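Na-K-Cl cotransporter (Methanosarcina acetivorans, PDB 3G40) probably carries chloride together with cations across the membrane as an SLC12A-family transporter, of which this chain is the cytoplasmic C-terminal domain. Local coordinates at residues A21-P26 / P110-L115; D42-K47 / E78-S83; I158-E163 / L180-A185; E126-I131 / D253-L258; M136-V141 / S278-A283. All blocks are in the same frame, centred on the assembly; numbering follows the deposited sequence.

Interaction 1 (A21-P26 / P110-L115)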
# COMPACT_ATOMS: atom_id res chain seq x y z
N ALA A 21 -2.87 -14.57 16.01
CA ALA A 21 -1.52 -14.59 15.50
C ALA A 21 -0.68 -13.70 16.41
O ALA A 21 -1.04 -12.54 16.63
CB ALA A 21 -1.50 -14.04 14.08
N ASN A 22 0.42 -14.24 16.92
CA ASN A 22 1.41 -13.46 17.66
C ASN A 22 2.70 -13.42 16.84
O ASN A 22 3.38 -14.42 16.73
CB ASN A 22 1.66 -14.08 19.03
CG ASN A 22 0.40 -14.14 19.87
OD1 ASN A 22 -0.25 -13.12 20.10
ND2 ASN A 22 0.06 -15.33 20.35
N LEU A 23 2.99 -12.27 16.23
CA LEU A 23 4.11 -12.17 15.30
C LEU A 23 5.36 -11.64 15.98
O LEU A 23 5.29 -10.75 16.82
CB LEU A 23 3.77 -11.21 14.15
CG LEU A 23 2.47 -11.50 13.41
CD1 LEU A 23 2.29 -10.51 12.25
CD2 LEU A 23 2.49 -12.93 12.91
N LEU A 24 6.51 -12.19 15.59
CA LEU A 24 7.79 -11.57 15.88
C LEU A 24 8.26 -10.93 14.58
O LEU A 24 8.41 -11.61 13.56
CB LEU A 24 8.80 -12.62 16.34
CG LEU A 24 10.20 -12.10 16.65
CD1 LEU A 24 10.14 -11.08 17.80
CD2 LEU A 24 11.10 -13.25 17.01
N VAL A 25 8.43 -9.62 14.61
CA VAL A 25 8.75 -8.87 13.41
C VAL A 25 10.10 -8.15 13.54
O VAL A 25 10.20 -7.11 14.20
CB VAL A 25 7.65 -7.81 13.11
CG1 VAL A 25 7.93 -7.07 11.81
CG2 VAL A 25 6.26 -8.47 13.08
N PRO A 26 11.14 -8.69 12.90
CA PRO A 26 12.42 -7.96 12.90
C PRO A 26 12.29 -6.68 12.09
O PRO A 26 11.65 -6.68 11.03
CB PRO A 26 13.39 -8.92 12.21
CG PRO A 26 12.65 -10.22 12.04
CD PRO A 26 11.19 -9.91 12.08
N PRO A 110 1.69 -19.06 21.23
CA PRO A 110 2.47 -19.42 20.04
C PRO A 110 2.88 -18.20 19.22
O PRO A 110 2.07 -17.29 19.01
CB PRO A 110 1.49 -20.29 19.26
CG PRO A 110 0.72 -21.00 20.32
CD PRO A 110 0.71 -20.11 21.55
N SER A 111 4.14 -18.17 18.81
CA SER A 111 4.67 -17.05 18.05
C SER A 111 4.86 -17.46 16.59
O SER A 111 5.03 -18.64 16.30
CB SER A 111 5.99 -16.59 18.64
OG SER A 111 5.77 -15.85 19.84
N ILE A 112 4.82 -16.47 15.70
CA ILE A 112 5.09 -16.64 14.28
C ILE A 112 6.13 -15.60 13.85
O ILE A 112 5.96 -14.42 14.12
CB ILE A 112 3.83 -16.39 13.46
CG1 ILE A 112 2.73 -17.38 13.85
CG2 ILE A 112 4.12 -16.44 11.94
CD1 ILE A 112 1.35 -16.99 13.36
N LEU A 113 7.18 -16.04 13.17
CA LEU A 113 8.20 -15.12 12.66
C LEU A 113 7.77 -14.52 11.32
O LEU A 113 7.52 -15.25 10.36
CB LEU A 113 9.52 -15.86 12.48
CG LEU A 113 10.68 -15.02 11.93
CD1 LEU A 113 11.00 -13.86 12.89
CD2 LEU A 113 11.89 -15.89 11.72
N PHE A 114 7.71 -13.19 11.25
CA PHE A 114 7.32 -12.49 10.02
C PHE A 114 8.53 -11.90 9.31
O PHE A 114 9.18 -10.99 9.82
CB PHE A 114 6.30 -11.40 10.33
CG PHE A 114 5.71 -10.75 9.11
CD1 PHE A 114 4.48 -11.17 8.63
CD2 PHE A 114 6.38 -9.73 8.44
CE1 PHE A 114 3.91 -10.58 7.49
CE2 PHE A 114 5.82 -9.14 7.30
CZ PHE A 114 4.58 -9.57 6.83
N LEU A 115 8.81 -12.41 8.11
CA LEU A 115 9.97 -11.98 7.33
C LEU A 115 9.55 -11.42 6.00
O LEU A 115 8.61 -11.91 5.37
CB LEU A 115 10.92 -13.14 7.08
CG LEU A 115 11.47 -13.90 8.29
CD1 LEU A 115 12.22 -15.12 7.83
CD2 LEU A 115 12.37 -12.99 9.11
O HOH W 1 0.36 -17.12 16.97
O HOH W 2 10.45 -8.71 9.18
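Ile-112 is held through both its N and its O by strand 22-27. Its N donates to Asn-22 O at 2.7 Å, and Ile-112 O accepts from Leu-24 N, also at 2.7 Å. Phe-114 N then reaches Leu-24 O at 2.9 Å in an almost straight bond (178° at the hydrogen). The ladder is extended by a side chain. Asn-22 CG sits beside its own backbone N (chi1 -60°), and ND2 donates to Pro-110 O at 3.1 Å. That oxygen lies in the amide plane. A water also links Pro-110 O to Asn-22 N. The other end of the amide, OD1, is bonded to Ser-49 OG. An alanine here would probably leave Ser-49 OG without this mate and take from Pro-110 O its side-chain donor, the water bond remaining.

The pairing is parallel, Leu-23 with Ile-112 and Leu-24 with Leu-113. These are the first and fourth strands of the chain, set side by side as in doubly wound alpha/beta folds, where the strand order reverses at this point. Leu-23 and Ile-112 share one face, with Leu-23 CD2 3.8 Å from Ile-112 CB. Phe-114 joins that side and, like Leu-23, packs on Leu-40 of helix 30-44. Leu-24 and Leu-113 lie on the other face, Leu-24 CD2 4.2 Å from Leu-113 CD1, and both touch Met-100 of helix 94-103. Val-25 CG2 runs beside Phe-114 CB at 4.0 Å. At the far end a second water joins Pro-26 O to Phe-114 O, and Pro-26 CG rests against Leu-115 CD2 at 4.0 Å.

Interaction 2 (D42-K47 / E78-S83)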
# COMPACT_ATOMS: atom_id res chain seq x y z
N ASP A 42 -3.77 -6.38 9.85
CA ASP A 42 -4.82 -7.24 9.27
C ASP A 42 -4.60 -8.71 9.61
O ASP A 42 -5.54 -9.48 9.72
CB ASP A 42 -4.88 -7.07 7.74
CG ASP A 42 -5.31 -5.68 7.32
OD1 ASP A 42 -5.96 -4.97 8.13
OD2 ASP A 42 -5.00 -5.28 6.19
N ILE A 43 -3.34 -9.10 9.80
CA ILE A 43 -3.03 -10.48 10.18
C ILE A 43 -3.37 -10.75 11.65
O ILE A 43 -3.77 -11.85 12.01
CB ILE A 43 -1.55 -10.81 9.91
CG1 ILE A 43 -1.28 -10.92 8.40
CG2 ILE A 43 -1.14 -12.09 10.63
CD1 ILE A 43 0.22 -10.95 8.04
N THR A 44 -3.23 -9.73 12.49
CA THR A 44 -3.29 -9.91 13.94
C THR A 44 -4.58 -9.42 14.61
O THR A 44 -4.88 -9.81 15.75
CB THR A 44 -2.07 -9.22 14.64
OG1 THR A 44 -2.00 -7.85 14.21
CG2 THR A 44 -0.77 -9.91 14.27
N TYR A 45 -5.34 -8.57 13.94
CA TYR A 45 -6.59 -8.04 14.50
C TYR A 45 -7.71 -9.09 14.51
O TYR A 45 -7.92 -9.79 13.52
CB TYR A 45 -7.05 -6.82 13.70
CG TYR A 45 -8.34 -6.24 14.21
CD1 TYR A 45 -9.57 -6.61 13.65
CD2 TYR A 45 -8.34 -5.32 15.25
CE1 TYR A 45 -10.76 -6.08 14.14
CE2 TYR A 45 -9.51 -4.80 15.73
CZ TYR A 45 -10.72 -5.17 15.17
OH TYR A 45 -11.87 -4.62 15.68
N PRO A 46 -8.45 -9.20 15.64
CA PRO A 46 -8.25 -8.48 16.89
C PRO A 46 -7.52 -9.33 17.93
O PRO A 46 -7.56 -10.56 17.85
CB PRO A 46 -9.69 -8.26 17.39
CG PRO A 46 -10.54 -9.25 16.63
CD PRO A 46 -9.65 -10.04 15.70
N LYS A 47 -6.88 -8.66 18.88
CA LYS A 47 -6.28 -9.31 20.05
C LYS A 47 -5.14 -10.28 19.73
O LYS A 47 -4.71 -11.02 20.61
CB LYS A 47 -7.34 -10.01 20.91
CG LYS A 47 -8.44 -9.10 21.45
CD LYS A 47 -7.91 -8.03 22.36
CE LYS A 47 -9.03 -7.39 23.17
NZ LYS A 47 -8.53 -6.65 24.37
N GLU A 78 -4.77 0.50 17.38
CA GLU A 78 -5.55 -0.11 16.31
C GLU A 78 -6.01 -1.53 16.67
O GLU A 78 -6.40 -2.31 15.80
CB GLU A 78 -4.80 -0.01 14.95
CG GLU A 78 -4.48 1.46 14.60
CD GLU A 78 -4.16 1.75 13.12
OE1 GLU A 78 -4.57 0.97 12.24
OE2 GLU A 78 -3.52 2.79 12.84
N GLY A 79 -5.99 -1.82 17.97
CA GLY A 79 -6.61 -3.01 18.52
C GLY A 79 -5.77 -4.28 18.53
O GLY A 79 -6.31 -5.39 18.62
N VAL A 80 -4.46 -4.12 18.44
CA VAL A 80 -3.54 -5.26 18.43
C VAL A 80 -2.54 -5.07 19.58
O VAL A 80 -2.06 -3.97 19.81
CB VAL A 80 -2.84 -5.37 17.08
CG1 VAL A 80 -1.74 -6.41 17.10
CG2 VAL A 80 -3.91 -5.73 15.97
N PHE A 81 -2.25 -6.14 20.32
CA PHE A 81 -1.27 -6.01 21.41
C PHE A 81 0.12 -5.85 20.81
O PHE A 81 0.39 -6.37 19.72
CB PHE A 81 -1.34 -7.25 22.30
CG PHE A 81 -2.64 -7.40 23.03
CD1 PHE A 81 -3.47 -8.49 22.77
CD2 PHE A 81 -3.04 -6.45 23.96
CE1 PHE A 81 -4.67 -8.64 23.43
CE2 PHE A 81 -4.24 -6.59 24.63
CZ PHE A 81 -5.06 -7.68 24.38
N SER A 82 1.00 -5.14 21.51
CA SER A 82 2.30 -4.90 20.93
C SER A 82 3.38 -4.61 21.97
O SER A 82 3.11 -4.07 23.05
CB SER A 82 2.23 -3.73 19.95
OG SER A 82 3.42 -3.67 19.18
N SER A 83 4.61 -4.94 21.61
CA SER A 83 5.76 -4.60 22.44
C SER A 83 6.93 -4.37 21.48
O SER A 83 6.83 -4.64 20.29
CB SER A 83 6.06 -5.74 23.41
OG SER A 83 6.29 -6.95 22.71
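The ring of Tyr-45 turns its CD2 obliquely to two backbone oxygens, with Glu-78 O the nearer at 3.6 Å from Tyr-45 CD2. Pro-46 CB covers one face of this ring, over its centre, and the peptide bond between the two residues is cis. The Phe-81 ring is met obliquely by Lys-47, whose CD lies 3.5 Å from Phe-81 CE1. Phe-108 meets the Phe-81 ring as well. Gly-79 has positive phi and is the C-prime residue of the Schellman motif that ends helix 64-77. A CB here would also run into Tyr-45 CE2. Further in, Val-80 CG1 lies 3.2 Å from Thr-44 OG1, a hydroxyl bonded to Leu-40 O in its own helix. Val-80 CG2 packs on Tyr-45 CB at 4.0 Å. The contact thus sets the end of helix 30-44 against the turn leading into strand 81-86. The Glu-78 carboxylate forms salt bridges with Arg-41 and with Arg-154 of the second subunit. Lys-47 N to Gly-79 O, 3.3 Å and weak, is the one hydrogen bond between the segments. The contact therefore probably depends mainly on van der Waals fit of rings and side chains, part of it against polar atoms.

Interaction 3 (I158-E163 / L180-A185)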
# COMPACT_ATOMS: atom_id res chain seq x y z
N ILE A 158 -8.30 -13.26 -2.60
CA ILE A 158 -7.24 -14.06 -1.99
C ILE A 158 -7.30 -15.47 -2.57
O ILE A 158 -8.38 -16.06 -2.63
CB ILE A 158 -7.44 -14.16 -0.44
CG1 ILE A 158 -7.46 -12.76 0.19
CG2 ILE A 158 -6.33 -15.00 0.19
CD1 ILE A 158 -7.98 -12.74 1.63
N ASN A 159 -6.16 -16.00 -3.01
CA ASN A 159 -6.06 -17.41 -3.39
C ASN A 159 -5.23 -18.15 -2.35
O ASN A 159 -4.13 -17.71 -2.01
CB ASN A 159 -5.36 -17.59 -4.74
CG ASN A 159 -6.22 -17.16 -5.92
OD1 ASN A 159 -7.43 -17.01 -5.81
ND2 ASN A 159 -5.58 -16.98 -7.06
N LEU A 160 -5.76 -19.26 -1.83
CA LEU A 160 -4.95 -20.14 -0.99
C LEU A 160 -4.57 -21.34 -1.85
O LEU A 160 -5.43 -22.09 -2.30
CB LEU A 160 -5.79 -20.63 0.20
CG LEU A 160 -5.23 -21.02 1.56
CD1 LEU A 160 -5.97 -22.28 1.96
CD2 LEU A 160 -3.67 -21.17 1.68
N TRP A 161 -3.27 -21.50 -2.10
CA TRP A 161 -2.75 -22.60 -2.90
C TRP A 161 -2.46 -23.81 -2.03
O TRP A 161 -1.64 -23.76 -1.12
CB TRP A 161 -1.48 -22.17 -3.63
CG TRP A 161 -1.76 -21.19 -4.70
CD1 TRP A 161 -1.84 -19.83 -4.56
CD2 TRP A 161 -2.05 -21.47 -6.07
NE1 TRP A 161 -2.14 -19.25 -5.77
CE2 TRP A 161 -2.27 -20.24 -6.72
CE3 TRP A 161 -2.13 -22.65 -6.82
CZ2 TRP A 161 -2.57 -20.15 -8.08
CZ3 TRP A 161 -2.42 -22.56 -8.17
CH2 TRP A 161 -2.64 -21.33 -8.79
N ILE A 162 -3.15 -24.90 -2.32
CA ILE A 162 -3.03 -26.12 -1.55
C ILE A 162 -2.24 -27.15 -2.34
O ILE A 162 -2.61 -27.50 -3.46
CB ILE A 162 -4.42 -26.64 -1.18
CG1 ILE A 162 -5.09 -25.62 -0.25
CG2 ILE A 162 -4.33 -28.01 -0.56
CD1 ILE A 162 -6.52 -25.91 0.07
N GLU A 163 -1.14 -27.61 -1.76
CA GLU A 163 -0.21 -28.50 -2.45
C GLU A 163 -0.85 -29.83 -2.80
O GLU A 163 -1.68 -30.35 -2.05
CB GLU A 163 1.05 -28.74 -1.60
CG GLU A 163 1.90 -27.49 -1.37
CD GLU A 163 2.40 -26.88 -2.67
OE1 GLU A 163 2.60 -27.64 -3.65
OE2 GLU A 163 2.58 -25.64 -2.72
N LEU A 180 -1.03 -22.95 8.98
CA LEU A 180 -0.81 -21.51 9.08
C LEU A 180 -1.35 -20.83 7.82
O LEU A 180 -1.99 -19.78 7.89
CB LEU A 180 0.69 -21.21 9.25
CG LEU A 180 1.18 -20.06 10.14
CD1 LEU A 180 2.53 -19.53 9.63
CD2 LEU A 180 0.17 -18.94 10.28
N ALA A 181 -1.09 -21.43 6.66
CA ALA A 181 -1.61 -20.91 5.39
C ALA A 181 -3.13 -20.73 5.44
O ALA A 181 -3.65 -19.67 5.09
CB ALA A 181 -1.21 -21.82 4.22
N LEU A 182 -3.84 -21.76 5.89
CA LEU A 182 -5.30 -21.72 6.01
C LEU A 182 -5.78 -20.66 7.00
O LEU A 182 -6.73 -19.94 6.73
CB LEU A 182 -5.84 -23.10 6.40
CG LEU A 182 -7.35 -23.26 6.56
CD1 LEU A 182 -8.07 -22.84 5.26
CD2 LEU A 182 -7.66 -24.71 6.92
N LEU A 183 -5.13 -20.59 8.16
CA LEU A 183 -5.52 -19.61 9.18
C LEU A 183 -5.33 -18.18 8.69
O LEU A 183 -6.18 -17.32 8.94
CB LEU A 183 -4.73 -19.85 10.47
CG LEU A 183 -5.14 -21.11 11.23
CD1 LEU A 183 -4.03 -21.57 12.15
CD2 LEU A 183 -6.44 -20.88 12.00
N ILE A 184 -4.23 -17.93 7.99
CA ILE A 184 -3.99 -16.62 7.42
C ILE A 184 -5.01 -16.29 6.33
O ILE A 184 -5.49 -15.16 6.24
CB ILE A 184 -2.56 -16.52 6.86
CG1 ILE A 184 -1.52 -16.52 8.01
CG2 ILE A 184 -2.40 -15.26 6.02
CD1 ILE A 184 -1.51 -15.24 8.83
N ALA A 185 -5.36 -17.29 5.50
CA ALA A 185 -6.37 -17.10 4.47
C ALA A 185 -7.70 -16.67 5.10
O ALA A 185 -8.33 -15.71 4.66
CB ALA A 185 -6.56 -18.40 3.64
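This is a buried contact of a helix lying on a sheet, apolar in its side chains, with Leu-160 of strand 157-161 set against Ala-181 and Ala-185 of helix 179-192. No hydrogen bond crosses it. The short strand and helix segments run nearly antiparallel, at 167°, and their axes approach to 9.1 Å. Leu-160 spreads its branches over the helix. CD2 meets Ala-181 CB at 3.6 Å, and CG meets Ala-185 CB at 3.6 Å. CD1 turns to the next residue round the helix, with Leu-182 CD1 4.0 Å away. The chi2 of Leu-160, -137°, is away from the usual staggered values, and the cause is uncertain. Helix 179-192 is the connection of a beta-alpha-beta crossover. It links strand 157-161 to its parallel neighbour in the sheet, strand 195-201. Ala-181 and Ala-185 are one turn apart, joined by the bond from Ala-185 N to Ala-181 O, so their two methyls present a low surface to the leucine. An alanine at Leu-160 would probably open a gap over these methyls and leave Leu-182 CD1 without its partner on the strand. Ile-158 adds a looser approach, its CD1 4.3 Å from Ala-185 O. Leu-160 and Ala-185 also both touch Ile-249 of the adjoining strand 247-251. On the opposite face of the sheet Trp-161 stacks with Phe-250, and its NE1 is bonded to His-248.

Interaction 4 (E126-I131 / D253-L258)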
# COMPACT_ATOMS: atom_id res chain seq x y z
N GLU A 126 21.20 -16.39 5.00
CA GLU A 126 20.80 -16.07 6.37
C GLU A 126 19.29 -16.27 6.54
O GLU A 126 18.84 -16.88 7.51
CB GLU A 126 21.15 -14.62 6.72
CG GLU A 126 22.63 -14.36 6.92
CD GLU A 126 22.90 -12.97 7.46
OE1 GLU A 126 21.94 -12.17 7.53
OE2 GLU A 126 24.06 -12.68 7.81
N ILE A 127 18.53 -15.76 5.58
CA ILE A 127 17.08 -15.90 5.60
C ILE A 127 16.67 -17.37 5.70
O ILE A 127 15.85 -17.74 6.53
CB ILE A 127 16.44 -15.23 4.37
CG1 ILE A 127 16.50 -13.71 4.53
CG2 ILE A 127 15.00 -15.70 4.18
CD1 ILE A 127 15.84 -12.95 3.40
N ARG A 128 17.27 -18.20 4.85
CA ARG A 128 17.02 -19.63 4.86
C ARG A 128 17.39 -20.23 6.21
O ARG A 128 16.67 -21.08 6.74
CB ARG A 128 17.83 -20.31 3.75
CG ARG A 128 17.10 -21.43 3.02
CD ARG A 128 17.95 -21.96 1.87
NE ARG A 128 18.45 -20.88 1.03
CZ ARG A 128 19.50 -20.97 0.23
NH1 ARG A 128 20.18 -22.11 0.15
NH2 ARG A 128 19.88 -19.93 -0.50
N GLU A 129 18.51 -19.79 6.77
CA GLU A 129 18.96 -20.29 8.06
C GLU A 129 18.00 -19.88 9.17
O GLU A 129 17.70 -20.67 10.07
CB GLU A 129 20.37 -19.77 8.36
CG GLU A 129 20.98 -20.34 9.63
CD GLU A 129 20.92 -21.85 9.67
OE1 GLU A 129 20.92 -22.49 8.59
OE2 GLU A 129 20.87 -22.42 10.78
N ILE A 130 17.52 -18.64 9.10
CA ILE A 130 16.55 -18.14 10.06
C ILE A 130 15.28 -18.99 10.00
O ILE A 130 14.76 -19.42 11.03
CB ILE A 130 16.20 -16.67 9.77
CG1 ILE A 130 17.35 -15.76 10.19
CG2 ILE A 130 14.93 -16.27 10.49
CD1 ILE A 130 17.66 -15.84 11.66
N ILE A 131 14.80 -19.24 8.79
CA ILE A 131 13.61 -20.05 8.55
C ILE A 131 13.76 -21.46 9.12
O ILE A 131 12.85 -22.00 9.75
CB ILE A 131 13.29 -20.13 7.05
CG1 ILE A 131 12.82 -18.76 6.55
CG2 ILE A 131 12.26 -21.21 6.77
CD1 ILE A 131 12.66 -18.67 5.05
N ASP A 253 8.05 -24.30 2.08
CA ASP A 253 8.83 -25.52 2.32
C ASP A 253 9.80 -25.25 3.46
O ASP A 253 10.42 -24.19 3.50
CB ASP A 253 9.58 -25.90 1.05
CG ASP A 253 10.33 -27.23 1.15
OD1 ASP A 253 10.69 -27.65 2.27
OD2 ASP A 253 10.57 -27.85 0.10
N PRO A 254 9.94 -26.21 4.40
CA PRO A 254 10.90 -26.08 5.51
C PRO A 254 12.32 -25.77 5.02
O PRO A 254 13.14 -25.22 5.75
CB PRO A 254 10.87 -27.47 6.15
CG PRO A 254 9.53 -28.01 5.83
CD PRO A 254 9.13 -27.43 4.51
N ASN A 255 12.58 -26.15 3.77
CA ASN A 255 13.86 -25.91 3.12
C ASN A 255 13.58 -25.23 1.79
O ASN A 255 13.62 -25.86 0.73
CB ASN A 255 14.59 -27.24 2.89
CG ASN A 255 15.82 -27.08 2.01
OD1 ASN A 255 16.36 -25.98 1.85
ND2 ASN A 255 16.27 -28.19 1.42
N PRO A 256 13.29 -23.93 1.84
CA PRO A 256 12.66 -23.20 0.74
C PRO A 256 13.61 -22.79 -0.38
O PRO A 256 14.78 -22.49 -0.13
CB PRO A 256 12.11 -21.93 1.42
CG PRO A 256 12.47 -22.04 2.89
CD PRO A 256 13.57 -23.05 2.99
N ASP A 257 13.09 -22.76 -1.61
CA ASP A 257 13.79 -22.14 -2.72
C ASP A 257 13.26 -20.72 -2.86
O ASP A 257 12.21 -20.50 -3.46
CB ASP A 257 13.53 -22.92 -4.01
CG ASP A 257 14.32 -22.37 -5.20
OD1 ASP A 257 14.90 -21.28 -5.08
OD2 ASP A 257 14.34 -23.05 -6.25
N LEU A 258 14.00 -19.77 -2.29
CA LEU A 258 13.58 -18.37 -2.26
C LEU A 258 13.44 -17.76 -3.65
O LEU A 258 12.69 -16.80 -3.84
CB LEU A 258 14.54 -17.54 -1.41
CG LEU A 258 14.68 -17.90 0.07
CD1 LEU A 258 15.44 -16.81 0.81
CD2 LEU A 258 13.33 -18.13 0.71
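Ile-127 and Leu-258 meet because the CG2 of the isoleucine stands anti to its backbone N, with CG1 beside that N (chi1 -73°). This sends CG2 to within 3.6 Å of Leu-258 CD1. Ile-131, one turn later, has nearly the same first torsion. Its CG2 and CD1 each lie 4.0 Å from Pro-256 CG, and the two side chains reach tip to tip. The contact packs helix 124-136 on the loop between strand 247-251 and helix 258-268. That loop contains an Asx turn and ends in an N-cap, Asp-257. It is a joint between the two halves of the domain, built from two isoleucines and the aliphatic part of Arg-128 against proline and leucine. Arg-128 and Pro-256 slide past each other in opposite directions. Arg-128 CG is 3.9 Å from Pro-256 CD, and Arg-128 CD is 3.8 Å from Pro-256 O. The closest touches are made by the aliphatic part of the arginine. The guanidinium forms a salt bridge through NH1 with Glu-125. Deeper in, Ile-131 also rests on Leu-115 and Leu-276 of the sheet. Asp-257 caps helix 258-268 through weak bonds from OD1 to Asp-259 N and Leu-260 N. In the Asx turn, Asn-255 N donates to Asp-253 OD1 at 2.8 Å, coming from above the carboxylate plane, 52° out of it.

Interaction 5 (M136-V141 / S278-A283)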
# COMPACT_ATOMS: atom_id res chain seq x y z
N MET A 136 12.74 -24.80 15.33
CA MET A 136 13.34 -25.27 16.56
C MET A 136 12.71 -24.63 17.79
O MET A 136 12.59 -25.26 18.84
CB MET A 136 14.85 -24.99 16.54
CG MET A 136 15.56 -25.49 15.29
SD MET A 136 17.31 -25.06 15.26
CE MET A 136 17.83 -25.87 13.75
N TYR A 137 12.30 -23.37 17.65
CA TYR A 137 11.68 -22.66 18.76
C TYR A 137 10.15 -22.74 18.72
O TYR A 137 9.46 -21.84 19.20
CB TYR A 137 12.15 -21.20 18.79
CG TYR A 137 13.64 -21.07 19.03
CD1 TYR A 137 14.53 -21.02 17.97
CD2 TYR A 137 14.15 -21.02 20.32
CE1 TYR A 137 15.90 -20.91 18.19
CE2 TYR A 137 15.51 -20.90 20.55
CZ TYR A 137 16.38 -20.85 19.48
OH TYR A 137 17.73 -20.74 19.70
N ARG A 138 9.63 -23.82 18.14
CA ARG A 138 8.19 -23.99 18.00
C ARG A 138 7.53 -22.79 17.32
O ARG A 138 6.44 -22.37 17.72
CB ARG A 138 7.55 -24.22 19.37
CG ARG A 138 8.09 -25.42 20.13
CD ARG A 138 7.68 -25.36 21.59
NE ARG A 138 6.25 -25.14 21.76
CZ ARG A 138 5.68 -24.75 22.90
NH1 ARG A 138 6.43 -24.54 23.97
NH2 ARG A 138 4.37 -24.58 22.96
N MET A 139 8.18 -22.24 16.30
CA MET A 139 7.63 -21.08 15.61
C MET A 139 7.23 -21.33 14.16
O MET A 139 7.94 -21.99 13.40
CB MET A 139 8.60 -19.90 15.67
CG MET A 139 8.60 -19.17 16.99
SD MET A 139 9.76 -17.78 16.99
CE MET A 139 8.80 -16.46 16.27
N GLY A 140 6.09 -20.79 13.77
CA GLY A 140 5.71 -20.73 12.37
C GLY A 140 6.46 -19.60 11.71
O GLY A 140 7.03 -18.73 12.39
N VAL A 141 6.48 -19.60 10.38
CA VAL A 141 7.13 -18.53 9.63
C VAL A 141 6.19 -18.01 8.54
O VAL A 141 5.55 -18.80 7.83
CB VAL A 141 8.46 -18.99 8.99
CG1 VAL A 141 9.07 -17.87 8.15
CG2 VAL A 141 9.44 -19.45 10.07
N SER A 278 4.53 -24.41 12.36
CA SER A 278 5.41 -24.79 13.46
C SER A 278 5.28 -26.30 13.62
O SER A 278 6.20 -26.97 14.09
CB SER A 278 4.97 -24.12 14.76
OG SER A 278 3.67 -24.55 15.13
N GLY A 279 4.14 -26.82 13.21
CA GLY A 279 3.83 -28.23 13.38
C GLY A 279 2.89 -28.43 14.55
O GLY A 279 2.36 -29.52 14.76
N GLU A 280 2.68 -27.37 15.32
CA GLU A 280 1.83 -27.43 16.50
C GLU A 280 0.43 -26.87 16.24
O GLU A 280 -0.48 -27.06 17.05
CB GLU A 280 2.49 -26.70 17.67
CG GLU A 280 3.84 -27.31 18.05
CD GLU A 280 4.50 -26.61 19.24
OE1 GLU A 280 4.08 -25.48 19.57
OE2 GLU A 280 5.43 -27.20 19.83
N GLU A 281 0.25 -26.17 15.12
CA GLU A 281 -1.07 -25.64 14.80
C GLU A 281 -2.02 -26.75 14.33
O GLU A 281 -1.61 -27.67 13.62
CB GLU A 281 -0.99 -24.54 13.72
CG GLU A 281 0.20 -23.61 13.83
CD GLU A 281 1.39 -24.07 13.00
OE1 GLU A 281 2.13 -23.19 12.51
OE2 GLU A 281 1.59 -25.29 12.84
N ASN A 282 -3.27 -26.65 14.76
CA ASN A 282 -4.34 -27.48 14.25
C ASN A 282 -5.42 -26.55 13.75
O ASN A 282 -6.31 -26.15 14.50
CB ASN A 282 -4.89 -28.40 15.34
CG ASN A 282 -5.97 -29.35 14.81
OD1 ASN A 282 -6.67 -29.05 13.84
ND2 ASN A 282 -6.11 -30.50 15.47
N ALA A 283 -5.32 -26.17 12.48
CA ALA A 283 -6.19 -25.14 11.92
C ALA A 283 -7.67 -25.48 12.07
O ALA A 283 -8.45 -24.63 12.49
CB ALA A 283 -5.84 -24.87 10.45
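Arg-138 and Glu-280 form a salt bridge through NE of the arginine. Arg-138 NE donates to Glu-280 OE1 at 3.1 Å, nearly straight, and this oxygen lies in the guanidinium plane and uses its syn lone pair. Arg-138 NE also lies 2.9 Å from Glu-280 OE2, but that bond is bent to 126° and weak. One N-H is thus shared between both oxygens, and the two flat groups are turned 50° apart. The side chains cross at about a right angle. The arginine chain bends at chi3, and Glu-280 is extended beyond CG. Ser-278 CB packs on the opposite backbone, 3.6 Å from Met-139 C.

The second shell fixes the loop. Glu-280 N donates to Ser-278 OG at 3.0 Å, an ST turn that helps to place the acid. Glu-281 folds back over the turn and ties down two peptides. Its OE1 accepts from Ser-278 N at 2.7 Å, and its OE2 from Gly-279 N at 3.0 Å. At the positive phi of Gly-279 a side chain would collide with the preceding carbonyl oxygen. On the other side Arg-138 has positive phi and is the C-prime residue of the Schellman motif that ends helix 124-136. Beyond it Gly-140 bonds to Leu-113 and Val-141 to Leu-276 in the sheet. The contact thus lies at the start of strand 140-145 and just after strand 271-276. These two strands are antiparallel neighbours, the central seam of the mixed sheet, where its two halves of five parallel strands each join.

Overall arrangement
Interactions 1 and 5 adjoin in the sheet, their centres about 11 Å apart, with Leu-113 N 2.8 Å from Gly-140 O. Interaction 2 lies on the other side of interaction 1, and Thr-44 CG2 packs on Leu-23 CD1 at 3.7 Å. Interaction 3 belongs to the second half of the domain but reaches the first, since Ile-184 CD1 touches Ile-43 CG2 at 3.6 Å. Interactions 4 and 5 both bridge the halves, and their segments alternate along the chain. Interactions 2 and 4 are far apart, with centres about 27 Å from each other. Reading inward from each edge, the strand order of both halves is the same: third, second, first, fourth, fifth.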